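PDB 2GPY: O-methyltransferase from Bacillus halodurans, which probably transfers a methyl group from S-adenosylmethionine to a hydroxyl of a substrate that remains unidentified. Local coordinates for residues Ala56-Ile61 with Ala79-Ile84. Residues are numbered along the deposited sequence; the frame is centred on the assembly and turned at random.
Sequences ARILEI and ATIVSI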
# COMPACT_ATOMS: atom_id res chain seq x y z
N ALA B 56 -0.26 1.68 -14.02
CA ALA B 56 0.04 2.20 -15.35
C ALA B 56 -0.76 3.46 -15.70
O ALA B 56 -0.31 4.25 -16.54
CB ALA B 56 -0.20 1.11 -16.41
N ARG B 57 -1.94 3.63 -15.11
CA ARG B 57 -2.87 4.70 -15.52
C ARG B 57 -3.48 5.30 -14.25
O ARG B 57 -4.08 4.57 -13.45
CB ARG B 57 -3.99 4.13 -16.40
CG ARG B 57 -3.52 3.62 -17.80
CD ARG B 57 -4.70 3.06 -18.60
NE ARG B 57 -5.83 3.99 -18.67
CZ ARG B 57 -5.84 5.16 -19.30
NH1 ARG B 57 -4.76 5.61 -19.95
NH2 ARG B 57 -6.94 5.90 -19.28
N ILE B 58 -3.32 6.61 -14.08
CA ILE B 58 -3.79 7.31 -12.87
C ILE B 58 -4.71 8.44 -13.31
O ILE B 58 -4.40 9.19 -14.27
CB ILE B 58 -2.60 7.90 -12.08
CG1 ILE B 58 -1.65 6.77 -11.66
CG2 ILE B 58 -3.10 8.76 -10.86
CD1 ILE B 58 -0.23 7.26 -11.24
N LEU B 59 -5.85 8.56 -12.65
CA LEU B 59 -6.76 9.70 -12.84
C LEU B 59 -6.79 10.54 -11.56
O LEU B 59 -6.98 10.03 -10.45
CB LEU B 59 -8.17 9.20 -13.18
CG LEU B 59 -9.24 10.30 -13.23
CD1 LEU B 59 -8.95 11.34 -14.33
CD2 LEU B 59 -10.60 9.67 -13.41
N GLU B 60 -6.60 11.85 -11.71
CA GLU B 60 -6.62 12.76 -10.58
C GLU B 60 -7.68 13.82 -10.78
O GLU B 60 -7.77 14.40 -11.86
CB GLU B 60 -5.24 13.44 -10.44
CG GLU B 60 -5.25 14.71 -9.59
CD GLU B 60 -3.86 15.31 -9.51
OE1 GLU B 60 -3.39 15.88 -10.51
OE2 GLU B 60 -3.22 15.11 -8.44
N ILE B 61 -8.46 14.08 -9.74
CA ILE B 61 -9.44 15.15 -9.82
C ILE B 61 -8.94 16.30 -8.98
O ILE B 61 -8.84 16.17 -7.75
CB ILE B 61 -10.81 14.70 -9.28
CG1 ILE B 61 -11.23 13.33 -9.87
CG2 ILE B 61 -11.87 15.82 -9.49
CD1 ILE B 61 -11.32 13.25 -11.40
N ALA B 79 4.06 5.28 -16.21
CA ALA B 79 2.63 5.49 -16.04
C ALA B 79 2.17 6.72 -16.80
O ALA B 79 2.96 7.59 -17.14
CB ALA B 79 2.29 5.65 -14.55
N THR B 80 0.88 6.77 -17.07
CA THR B 80 0.27 7.97 -17.64
C THR B 80 -0.73 8.48 -16.64
O THR B 80 -1.34 7.70 -15.87
CB THR B 80 -0.39 7.75 -19.02
OG1 THR B 80 -1.49 6.86 -18.89
CG2 THR B 80 0.60 7.17 -20.00
N ILE B 81 -0.86 9.80 -16.62
CA ILE B 81 -1.72 10.48 -15.69
C ILE B 81 -2.70 11.33 -16.52
O ILE B 81 -2.33 11.94 -17.54
CB ILE B 81 -0.88 11.36 -14.76
CG1 ILE B 81 0.19 10.46 -14.06
CG2 ILE B 81 -1.78 12.07 -13.75
CD1 ILE B 81 0.95 11.12 -13.02
N VAL B 82 -3.95 11.30 -16.10
CA VAL B 82 -4.95 12.21 -16.63
C VAL B 82 -5.37 13.03 -15.41
O VAL B 82 -5.62 12.47 -14.35
CB VAL B 82 -6.16 11.46 -17.21
CG1 VAL B 82 -7.25 12.47 -17.66
CG2 VAL B 82 -5.74 10.58 -18.39
N SER B 83 -5.43 14.36 -15.53
CA SER B 83 -5.82 15.18 -14.37
C SER B 83 -6.79 16.31 -14.77
O SER B 83 -6.64 16.89 -15.84
CB SER B 83 -4.57 15.76 -13.71
OG SER B 83 -4.85 16.45 -12.49
N ILE B 84 -7.76 16.61 -13.91
CA ILE B 84 -8.85 17.50 -14.24
C ILE B 84 -8.83 18.69 -13.29
O ILE B 84 -8.65 18.51 -12.09
CB ILE B 84 -10.22 16.81 -14.13
CG1 ILE B 84 -10.32 15.62 -15.09
CG2 ILE B 84 -11.32 17.80 -14.51
CD1 ILE B 84 -11.58 14.73 -14.83
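The guanidinium of Arg-57 and the hydroxyl of Thr-80 lie side by side on one face of the strand pair, Arg-57 NH1 coming obliquely to 3.7 Å from Thr-80 OG1, a distance too long to count as a hydrogen bond. The stronger partners of the Arg-57 guanidinium lie outside the pair: NE and NH2 are bonded to the carbonyls of Leu-126 and Pro-125, and Phe-127 makes a cation-pi contact. The second flat group, the buried carboxylate of Glu-60, sits on the reverse face beside Ser-83. Glu-60 CG is anti to its backbone N (chi1 162°) and the chain stays extended, which carries the acid alongside Ser-83 OG; the 2.5 Å between Glu-60 OE1 and Ser-83 OG indicates a hydrogen bond, but its exact length is doubtful because the placement of OG is less sure. Met-72 and Ser-68 of helix 67-75 touch Glu-60 as well. An alanine in place of Glu-60 would probably leave Ser-83 OG without its carboxylate mate and open a gap beneath helix 67-75.

Strands 57-61 and 80-84 run parallel, 15° apart, with axes approaching to 4.7 Å. With helix 67-75 they form a beta-alpha-beta crossover, and the 3-2-1-4-5-7-6 sheet order identifies the class I methyltransferase fold, whose first strand here is 57-61. Five backbone N-H...O bonds are consistent with the in-step pairing of Arg-57 with Thr-80 through Ile-61 with Ile-84: Ile-58 N reaches Thr-80 O at 2.9 Å and Val-82 N reaches Ile-58 O at 2.8 Å, while the final one, Ile-84 N to Glu-60 O, is the most bent at 146°.

On the Arg-57 face, Leu-59 CD1 packs 3.9 Å from Val-82 CG1, the two side chains crossing obliquely. Farther along, Ile-61 and Ile-84 lie alongside each other, pointing the same way, with their CD1 atoms 3.7 Å apart, where Tyr-146 of helix 139-146 touches both isoleucines.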